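Local coordinates for protein 4-aminobutyrate transaminase (Acinetobacter baumannii, PDB 6WOP) that probably catalyses transfer of the amino group of 4-aminobutyrate to 2-oxoglutarate, using pyridoxal 5'-phosphate as cofactor in the manner of class-III aminotransferases, at residues A[85-90]-A[105-110]; A[175-180]-A[349-354]; A[221-226]-A[253-258]. All blocks are in the same frame, centred on the assembly; numbering follows the deposited sequence.

Contact 1: residues A[85-90]-A[105-110]; sequences ESYVAL and KAAFFT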
loop_
_atom_site.group_PDB
_atom_site.type_symbol
_atom_site.label_atom_id
_atom_site.label_comp_id
_atom_site.label_asym_id
_atom_site.label_seq_id
_atom_site.Cartn_x
_atom_site.Cartn_y
_atom_site.Cartn_z
ATOM N N GLU A 85 -12.622 -38.455 0.868
ATOM C CA GLU A 85 -12.659 -38.711 2.305
ATOM C C GLU A 85 -11.279 -38.565 2.936
ATOM O O GLU A 85 -11.181 -38.193 4.109
ATOM C CB GLU A 85 -13.223 -40.140 2.526
ATOM C CG GLU A 85 -13.210 -40.600 3.983
ATOM C CD GLU A 85 -13.912 -41.949 4.198
ATOM O OE1 GLU A 85 -14.241 -42.627 3.211
ATOM O OE2 GLU A 85 -14.140 -42.307 5.368
ATOM N N SER A 86 -10.183 -38.872 2.193
ATOM C CA SER A 86 -8.888 -38.862 2.882
ATOM C C SER A 86 -8.526 -37.458 3.394
ATOM O O SER A 86 -7.772 -37.313 4.370
ATOM C CB SER A 86 -7.785 -39.330 1.943
ATOM O OG SER A 86 -7.866 -38.550 0.723
ATOM N N TYR A 87 -9.003 -36.437 2.726
ATOM C CA TYR A 87 -8.798 -35.032 3.135
ATOM C C TYR A 87 -9.533 -34.726 4.460
ATOM O O TYR A 87 -8.996 -34.227 5.377
ATOM C CB TYR A 87 -9.349 -34.129 2.043
ATOM C CG TYR A 87 -9.242 -32.616 2.214
ATOM C CD1 TYR A 87 -9.846 -31.974 3.274
ATOM C CD2 TYR A 87 -8.606 -31.820 1.259
ATOM C CE1 TYR A 87 -9.789 -30.608 3.431
ATOM C CE2 TYR A 87 -8.544 -30.443 1.405
ATOM C CZ TYR A 87 -9.157 -29.826 2.498
ATOM O OH TYR A 87 -9.113 -28.490 2.662
ATOM N N VAL A 88 -10.778 -35.127 4.504
ATOM C CA VAL A 88 -11.537 -34.950 5.732
ATOM C C VAL A 88 -10.846 -35.695 6.841
ATOM O O VAL A 88 -10.776 -35.220 7.957
ATOM C CB VAL A 88 -12.984 -35.455 5.521
ATOM C CG1 VAL A 88 -13.818 -35.429 6.851
ATOM C CG2 VAL A 88 -13.686 -34.633 4.370
ATOM N N ALA A 89 -10.449 -36.955 6.564
ATOM C CA ALA A 89 -9.840 -37.762 7.621
ATOM C C ALA A 89 -8.543 -37.107 8.094
ATOM O O ALA A 89 -8.225 -37.137 9.288
ATOM C CB ALA A 89 -9.586 -39.211 7.120
ATOM N N LEU A 90 -7.739 -36.560 7.151
ATOM C CA LEU A 90 -6.496 -35.887 7.551
ATOM C C LEU A 90 -6.792 -34.671 8.427
ATOM O O LEU A 90 -6.120 -34.450 9.431
ATOM C CB LEU A 90 -5.668 -35.454 6.336
ATOM C CG LEU A 90 -4.233 -34.964 6.615
ATOM C CD1 LEU A 90 -3.338 -36.129 7.239
ATOM C CD2 LEU A 90 -3.619 -34.400 5.304
ATOM N N LYS A 105 -10.436 -26.689 13.633
ATOM C CA LYS A 105 -10.725 -27.094 12.262
ATOM C C LYS A 105 -9.450 -26.952 11.439
ATOM O O LYS A 105 -8.552 -26.212 11.824
ATOM C CB LYS A 105 -11.840 -26.235 11.668
ATOM C CG LYS A 105 -13.207 -26.594 12.259
ATOM C CD LYS A 105 -14.273 -25.773 11.638
ATOM C CE LYS A 105 -15.650 -26.332 11.981
ATOM N NZ LYS A 105 -16.670 -25.900 10.996
ATOM N N ALA A 106 -9.376 -27.638 10.296
ATOM C CA ALA A 106 -8.170 -27.578 9.489
ATOM C C ALA A 106 -8.547 -27.538 8.018
ATOM O O ALA A 106 -9.572 -28.081 7.595
ATOM C CB ALA A 106 -7.232 -28.805 9.712
ATOM N N ALA A 107 -7.675 -26.955 7.218
ATOM C CA ALA A 107 -7.835 -27.029 5.776
ATOM C C ALA A 107 -6.452 -27.201 5.189
ATOM O O ALA A 107 -5.478 -26.793 5.813
ATOM C CB ALA A 107 -8.403 -25.715 5.209
ATOM N N PHE A 108 -6.374 -27.744 3.978
ATOM C CA PHE A 108 -5.074 -28.054 3.356
ATOM C C PHE A 108 -4.910 -27.233 2.098
ATOM O O PHE A 108 -5.882 -27.023 1.355
ATOM C CB PHE A 108 -4.977 -29.584 3.038
ATOM C CG PHE A 108 -5.082 -30.384 4.287
ATOM C CD1 PHE A 108 -4.068 -30.308 5.207
ATOM C CD2 PHE A 108 -6.258 -31.037 4.633
ATOM C CE1 PHE A 108 -4.172 -30.918 6.438
ATOM C CE2 PHE A 108 -6.361 -31.668 5.869
ATOM C CZ PHE A 108 -5.327 -31.621 6.756
ATOM N N PHE A 109 -3.686 -26.736 1.901
ATOM C CA PHE A 109 -3.329 -26.041 0.668
ATOM C C PHE A 109 -2.157 -26.784 0.056
ATOM O O PHE A 109 -2.057 -28.016 0.250
ATOM C CB PHE A 109 -3.027 -24.577 1.020
ATOM C CG PHE A 109 -4.163 -23.974 1.749
ATOM C CD1 PHE A 109 -5.315 -23.594 1.041
ATOM C CD2 PHE A 109 -4.144 -23.846 3.119
ATOM C CE1 PHE A 109 -6.416 -23.058 1.706
ATOM C CE2 PHE A 109 -5.271 -23.324 3.789
ATOM C CZ PHE A 109 -6.388 -22.969 3.063
ATOM N N THR A 110 -1.296 -26.082 -0.685
ATOM C CA THR A 110 -0.180 -26.780 -1.332
ATOM C C THR A 110 1.177 -26.392 -0.777
ATOM O O THR A 110 1.991 -27.282 -0.496
ATOM C CB THR A 110 -0.199 -26.563 -2.838
ATOM O OG1 THR A 110 -1.520 -26.857 -3.336
ATOM C CG2 THR A 110 0.803 -27.535 -3.548
HETATM O O HOH W 1 -8.477 -26.883 0.627
#

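Contact 2: residues A[175-180]-A[349-354]; sequences PAKGIS and DIRALG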
loop_
_atom_site.group_PDB
_atom_site.type_symbol
_atom_site.label_atom_id
_atom_site.label_comp_id
_atom_site.label_asym_id
_atom_site.label_seq_id
_atom_site.Cartn_x
_atom_site.Cartn_y
_atom_site.Cartn_z
ATOM N N PRO A 175 18.303 -14.253 23.895
ATOM C CA PRO A 175 19.035 -13.729 25.045
ATOM C C PRO A 175 20.531 -13.927 24.904
ATOM O O PRO A 175 21.268 -13.053 25.349
ATOM C CB PRO A 175 18.458 -14.530 26.231
ATOM C CG PRO A 175 17.077 -14.896 25.793
ATOM C CD PRO A 175 17.209 -15.156 24.295
ATOM N N ALA A 176 21.003 -15.029 24.271
ATOM C CA ALA A 176 22.439 -15.193 24.006
ATOM C C ALA A 176 23.023 -14.062 23.166
ATOM O O ALA A 176 24.235 -13.844 23.178
ATOM C CB ALA A 176 22.722 -16.510 23.278
ATOM N N LYS A 177 22.200 -13.349 22.424
ATOM C CA LYS A 177 22.684 -12.264 21.595
ATOM C C LYS A 177 22.277 -10.939 22.185
ATOM O O LYS A 177 22.282 -9.935 21.484
ATOM C CB LYS A 177 22.165 -12.374 20.158
ATOM C CG LYS A 177 22.629 -13.604 19.395
ATOM C CD LYS A 177 23.354 -13.251 18.111
ATOM C CE LYS A 177 22.892 -14.106 16.943
ATOM N NZ LYS A 177 23.035 -15.625 17.203
ATOM N N GLY A 178 21.907 -10.928 23.456
ATOM C CA GLY A 178 21.612 -9.676 24.107
ATOM C C GLY A 178 20.309 -9.049 23.676
ATOM O O GLY A 178 20.170 -7.826 23.750
ATOM N N ILE A 179 19.355 -9.839 23.190
ATOM C CA ILE A 179 17.998 -9.356 22.987
ATOM C C ILE A 179 17.110 -10.108 23.977
ATOM O O ILE A 179 16.675 -11.232 23.725
ATOM C CB ILE A 179 17.530 -9.528 21.545
ATOM C CG1 ILE A 179 18.472 -8.758 20.609
ATOM C CG2 ILE A 179 16.079 -9.072 21.363
ATOM C CD1 ILE A 179 18.437 -9.220 19.171
ATOM N N SER A 180 16.860 -9.495 25.132
ATOM C CA SER A 180 16.098 -10.137 26.187
ATOM C C SER A 180 14.626 -10.264 25.797
ATOM O O SER A 180 14.143 -9.653 24.833
ATOM C CB SER A 180 16.233 -9.344 27.478
ATOM O OG SER A 180 15.683 -8.045 27.294
ATOM N N ASP A 349 27.893 -20.525 19.599
ATOM C CA ASP A 349 26.606 -20.876 20.181
ATOM C C ASP A 349 26.253 -22.265 19.695
ATOM O O ASP A 349 26.640 -22.665 18.597
ATOM C CB ASP A 349 25.474 -19.914 19.773
ATOM C CG ASP A 349 24.301 -19.884 20.801
ATOM O OD1 ASP A 349 24.410 -20.623 21.832
ATOM O OD2 ASP A 349 23.305 -19.094 20.597
ATOM N N ILE A 350 25.492 -22.978 20.516
ATOM C CA ILE A 350 24.836 -24.227 20.146
ATOM C C ILE A 350 23.372 -24.064 20.530
ATOM O O ILE A 350 23.079 -23.695 21.666
ATOM C CB ILE A 350 25.456 -25.435 20.848
ATOM C CG1 ILE A 350 26.939 -25.610 20.408
ATOM C CG2 ILE A 350 24.617 -26.673 20.515
ATOM C CD1 ILE A 350 27.827 -26.585 21.231
ATOM N N ARG A 351 22.458 -24.235 19.575
ATOM C CA ARG A 351 21.037 -24.067 19.862
ATOM C C ARG A 351 20.315 -25.358 19.540
ATOM O O ARG A 351 20.670 -26.034 18.577
ATOM C CB ARG A 351 20.428 -22.932 19.046
ATOM C CG ARG A 351 21.098 -21.596 19.427
ATOM C CD ARG A 351 20.484 -20.413 18.700
ATOM N NE ARG A 351 20.894 -20.275 17.290
ATOM C CZ ARG A 351 21.986 -19.641 16.856
ATOM N NH1 ARG A 351 22.857 -19.089 17.717
ATOM N NH2 ARG A 351 22.212 -19.574 15.546
ATOM N N ALA A 352 19.270 -25.681 20.299
ATOM C CA ALA A 352 18.685 -27.017 20.124
ATOM C C ALA A 352 17.286 -27.070 20.718
ATOM O O ALA A 352 17.072 -26.659 21.872
ATOM C CB ALA A 352 19.541 -28.066 20.800
ATOM N N LEU A 353 16.340 -27.594 19.951
ATOM C CA LEU A 353 15.120 -28.134 20.543
ATOM C C LEU A 353 14.841 -29.457 19.840
ATOM O O LEU A 353 14.622 -29.452 18.628
ATOM C CB LEU A 353 13.951 -27.165 20.390
ATOM C CG LEU A 353 12.717 -27.650 21.154
ATOM C CD1 LEU A 353 12.977 -27.664 22.628
ATOM C CD2 LEU A 353 11.525 -26.751 20.801
ATOM N N GLY A 354 14.953 -30.586 20.562
ATOM C CA GLY A 354 14.740 -31.863 19.883
ATOM C C GLY A 354 15.848 -32.073 18.865
ATOM O O GLY A 354 17.041 -31.988 19.181
HETATM O O HOH W 2 23.728 -16.720 19.790
#

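Contact 3: residues A[221-226]-A[253-258]; sequences EFLKRL and FAMNHY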
loop_
_atom_site.group_PDB
_atom_site.type_symbol
_atom_site.label_atom_id
_atom_site.label_comp_id
_atom_site.label_asym_id
_atom_site.label_seq_id
_atom_site.Cartn_x
_atom_site.Cartn_y
_atom_site.Cartn_z
ATOM N N GLU A 221 8.642 -17.575 28.342
ATOM C CA GLU A 221 8.161 -16.305 28.893
ATOM C C GLU A 221 7.747 -15.356 27.776
ATOM O O GLU A 221 6.798 -14.561 27.920
ATOM C CB GLU A 221 9.247 -15.659 29.770
ATOM C CG GLU A 221 8.866 -14.273 30.336
ATOM C CD GLU A 221 10.097 -13.462 30.758
ATOM O OE1 GLU A 221 11.235 -14.001 30.740
ATOM O OE2 GLU A 221 9.928 -12.282 31.098
ATOM N N PHE A 222 8.438 -15.421 26.640
ATOM C CA PHE A 222 8.055 -14.531 25.560
ATOM C C PHE A 222 6.684 -14.912 25.001
ATOM O O PHE A 222 5.843 -14.040 24.768
ATOM C CB PHE A 222 9.117 -14.525 24.455
ATOM C CG PHE A 222 8.790 -13.512 23.330
ATOM C CD1 PHE A 222 8.933 -12.156 23.545
ATOM C CD2 PHE A 222 8.293 -13.936 22.133
ATOM C CE1 PHE A 222 8.622 -11.263 22.552
ATOM C CE2 PHE A 222 8.009 -13.052 21.123
ATOM C CZ PHE A 222 8.174 -11.708 21.337
ATOM N N LEU A 223 6.440 -16.215 24.778
ATOM C CA LEU A 223 5.123 -16.656 24.333
ATOM C C LEU A 223 4.020 -16.265 25.293
ATOM O O LEU A 223 2.944 -15.842 24.854
ATOM C CB LEU A 223 5.087 -18.180 24.153
ATOM C CG LEU A 223 5.551 -18.731 22.820
ATOM C CD1 LEU A 223 5.308 -20.230 22.768
ATOM C CD2 LEU A 223 4.903 -18.036 21.583
ATOM N N LYS A 224 4.255 -16.434 26.604
ATOM C CA LYS A 224 3.166 -16.105 27.507
ATOM C C LYS A 224 2.940 -14.600 27.540
ATOM O O LYS A 224 1.803 -14.132 27.512
ATOM C CB LYS A 224 3.463 -16.589 28.928
ATOM C CG LYS A 224 3.769 -18.088 28.992
ATOM C CD LYS A 224 4.255 -18.583 30.378
ATOM C CE LYS A 224 5.244 -19.787 30.310
ATOM N NZ LYS A 224 4.633 -21.127 30.505
ATOM N N ARG A 225 3.952 -13.773 27.527
ATOM C CA ARG A 225 3.730 -12.336 27.462
ATOM C C ARG A 225 3.081 -11.903 26.141
ATOM O O ARG A 225 2.196 -11.112 26.116
ATOM C CB ARG A 225 4.981 -11.588 27.786
ATOM C CG ARG A 225 5.296 -11.703 29.258
ATOM C CD ARG A 225 6.640 -11.174 29.609
ATOM N NE ARG A 225 6.736 -9.755 29.446
ATOM C CZ ARG A 225 7.863 -9.089 29.538
ATOM N NH1 ARG A 225 8.970 -9.708 29.819
ATOM N NH2 ARG A 225 7.877 -7.808 29.363
ATOM N N LEU A 226 3.555 -12.477 25.058
ATOM C CA LEU A 226 2.914 -12.193 23.773
ATOM C C LEU A 226 1.449 -12.608 23.775
ATOM O O LEU A 226 0.598 -11.906 23.230
ATOM C CB LEU A 226 3.671 -12.907 22.642
ATOM C CG LEU A 226 3.506 -12.347 21.236
ATOM C CD1 LEU A 226 3.927 -10.872 21.208
ATOM C CD2 LEU A 226 4.392 -13.169 20.318
ATOM N N PHE A 253 4.417 -30.947 17.408
ATOM C CA PHE A 253 4.543 -29.515 17.107
ATOM C C PHE A 253 5.491 -28.874 18.117
ATOM O O PHE A 253 5.451 -29.209 19.302
ATOM C CB PHE A 253 3.204 -28.802 17.234
ATOM C CG PHE A 253 2.214 -29.200 16.146
ATOM C CD1 PHE A 253 2.280 -28.615 14.908
ATOM C CD2 PHE A 253 1.278 -30.186 16.382
ATOM C CE1 PHE A 253 1.406 -29.017 13.891
ATOM C CE2 PHE A 253 0.394 -30.581 15.372
ATOM C CZ PHE A 253 0.465 -29.985 14.139
ATOM N N ALA A 254 6.312 -27.925 17.675
ATOM C CA ALA A 254 7.129 -27.215 18.663
ATOM C C ALA A 254 6.250 -26.561 19.726
ATOM O O ALA A 254 6.642 -26.462 20.884
ATOM C CB ALA A 254 7.965 -26.152 17.954
ATOM N N MET A 255 5.050 -26.119 19.350
ATOM C CA MET A 255 4.165 -25.458 20.314
ATOM C C MET A 255 3.743 -26.430 21.398
ATOM O O MET A 255 3.308 -26.010 22.476
ATOM C CB MET A 255 2.931 -24.913 19.585
ATOM C CG MET A 255 3.155 -23.674 18.727
ATOM S SD MET A 255 3.838 -22.304 19.699
ATOM C CE MET A 255 2.470 -22.040 20.846
ATOM N N ASN A 256 3.914 -27.748 21.166
ATOM C CA ASN A 256 3.585 -28.698 22.231
ATOM C C ASN A 256 4.501 -28.598 23.421
ATOM O O ASN A 256 4.169 -29.151 24.471
ATOM C CB ASN A 256 3.630 -30.146 21.738
ATOM C CG ASN A 256 2.401 -30.501 20.916
ATOM O OD1 ASN A 256 2.494 -31.042 19.814
ATOM N ND2 ASN A 256 1.229 -30.289 21.510
ATOM N N HIS A 257 5.646 -27.944 23.287
ATOM C CA HIS A 257 6.527 -27.730 24.439
ATOM C C HIS A 257 6.061 -26.604 25.352
ATOM O O HIS A 257 6.705 -26.370 26.381
ATOM C CB HIS A 257 7.947 -27.397 23.986
ATOM C CG HIS A 257 8.584 -28.468 23.133
ATOM N ND1 HIS A 257 9.495 -29.379 23.634
ATOM C CD2 HIS A 257 8.461 -28.735 21.811
ATOM C CE1 HIS A 257 9.882 -30.187 22.651
ATOM N NE2 HIS A 257 9.292 -29.792 21.525
ATOM N N TYR A 258 4.990 -25.897 25.000
ATOM C CA TYR A 258 4.632 -24.657 25.674
ATOM C C TYR A 258 3.210 -24.740 26.202
ATOM O O TYR A 258 2.354 -25.410 25.620
ATOM C CB TYR A 258 4.782 -23.467 24.724
ATOM C CG TYR A 258 6.209 -23.298 24.210
ATOM C CD1 TYR A 258 7.153 -22.493 24.903
ATOM C CD2 TYR A 258 6.618 -23.900 23.049
ATOM C CE1 TYR A 258 8.440 -22.346 24.423
ATOM C CE2 TYR A 258 7.889 -23.738 22.569
ATOM C CZ TYR A 258 8.801 -23.002 23.264
ATOM O OH TYR A 258 10.068 -22.878 22.794
#

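Contact 1: residues A[85-90]-A[105-110]
Ala107 meets the phenol end of Tyr87, its CB lying 3.8 Å from Tyr87 OH; a residue this small lets the hydroxyl come right up to the strand backbone. Phe108, next along, makes most of the strand's side of the contact. Its backbone N donates an almost straight hydrogen bond (172°) to Tyr87 OH at 3.1 Å. Water 1, in the plane of the tyrosine ring at its edge, is 2.7 Å from the same OH and donates to Phe108 O, so the hydroxyl and the water together serve both backbone polar groups of Phe108. The two rings form a T-shaped pair, planes at 79°: Phe108 CD2 points at the centre of the Tyr87 face. Tyr87 reaches the strand because its first torsion, chi1 -179°, swings the ring away from the backbone N. On the face of the Phe108 ring sits Leu90, whose CD2 makes a CH-pi contact 3.8 Å from the centroid while Leu90 CG touches Phe108 CZ at 3.5 Å; a branched aliphatic tip suits such a seat. Helix 85-97 thus packs across strand 104-109, outermost within this chain in the seven-stranded mixed sheet of the large domain typical of fold-type I pyridoxal-phosphate enzymes.

Contact 2: residues A[175-180]-A[349-354]
Two cationic side chains come unusually close here: Lys177 NZ lies only 3.5 Å from Arg351 NH1, approaching the guanidinium obliquely. The contact joins two separate sheets of the aminotransferase fold. Segment 175-180 belongs to the loop that follows strand 167-170, outermost within this chain in the large-domain sheet, and 349-354 ends strand 347-353, which is likewise outermost in the second seven-stranded sheet. Carboxylates explain the closeness of the cations, since Lys177 NZ and Arg351 NH1 both form salt bridges with Glu360 on the adjoining strand and Asp349 adds a second negative group. Such a cluster of opposite charges would be expected to keep both bases protonated.

Asp349 sits two residues before Arg351, so both side chains rise from the same face of the strand. Arg351 NH1 forms a salt bridge with Asp349 OD2 at 2.9 Å, on the anti side of the carboxylate and 33° out of its plane, while the acceptor lies nearly in the guanidinium plane. Further donors of Arg351 turn to the backbone: NH2 bonds Gly214 O, and NE makes a weak bond to Phe215 O. With N-H groups pointing several ways, arginine can bond two carboxylates and two backbone carbonyls at once, which fixes the rotation of its guanidinium.

Lys177 bends at chi2, chi3 and chi4, its long flexible chain curling back toward the strand, and crosses Arg351 at about a right angle. Beside it, Ala176 is small enough to let the loop approach. Gly178, with phi 73°, takes the glycine-favouring first place of a G1 beta bulge with Ile179. Between lysine and aspartate, 4.9 Å apart from NZ to OD2, water 2 bridges Lys177 NZ and Asp349 OD2, the oxygen that also touches Ala176 CB at 3.8 Å.

Contact 3: residues A[221-226]-A[253-258]
Helix 220-233 packs here against a short 3-10 turn, 254-257, with Leu223 of the helix meeting Tyr258 and Met255. One methyl does the work: Leu223 CD1 sits over a face of the Tyr258 ring, 3.8 Å from its centroid and 23° off the normal. It is displaced toward the root of the ring, closest to Tyr258 CG at 3.5 Å, and makes a CH-pi contact. The two side chains cross at about a right angle. Met255 closes in on the same methyl, with CE at 3.9 Å and SD at 4.0 Å from Leu223 CD1. Its chain folds at chi2 (-57°) and again at chi3, which brings the flexible thioether round to the leucine. Tyrosine suits its place because the ring can be packed while OH reaches a polar partner, Val218 O. The turn is itself braced: Asn256 OD1 accepts from Phe253 N at 3.1 Å, and Glu241 takes the amide hydrogens of Ala254 and Met255. Leu226 and Met255 both rest on strand 236-240 of the large-domain sheet, and Phe222 leads from helix 220-233 to helix 181-194.

Contacts 1 and 3 are buried packing at one large-domain sheet: contact 1 sets a helix directly on strand 104-109, contact 3 a helix on a 3-10 turn beside strand 236-240. Contact 2 lies at the surface and ties that sheet's surroundings to the second one. Chemistry follows place: in the interior, methyl groups sit on aromatic faces, with a tyrosine hydroxyl spent on a backbone group in each case; at the surface, charges and a water do the joining. Contacts 2 and 3 are neighbours, touching where Leu353 CD2 meets His257 CD2 at 3.8 Å. Contact 1 stands on the opposite side of the chain's centre from contact 2, and it alone borders a second subunit.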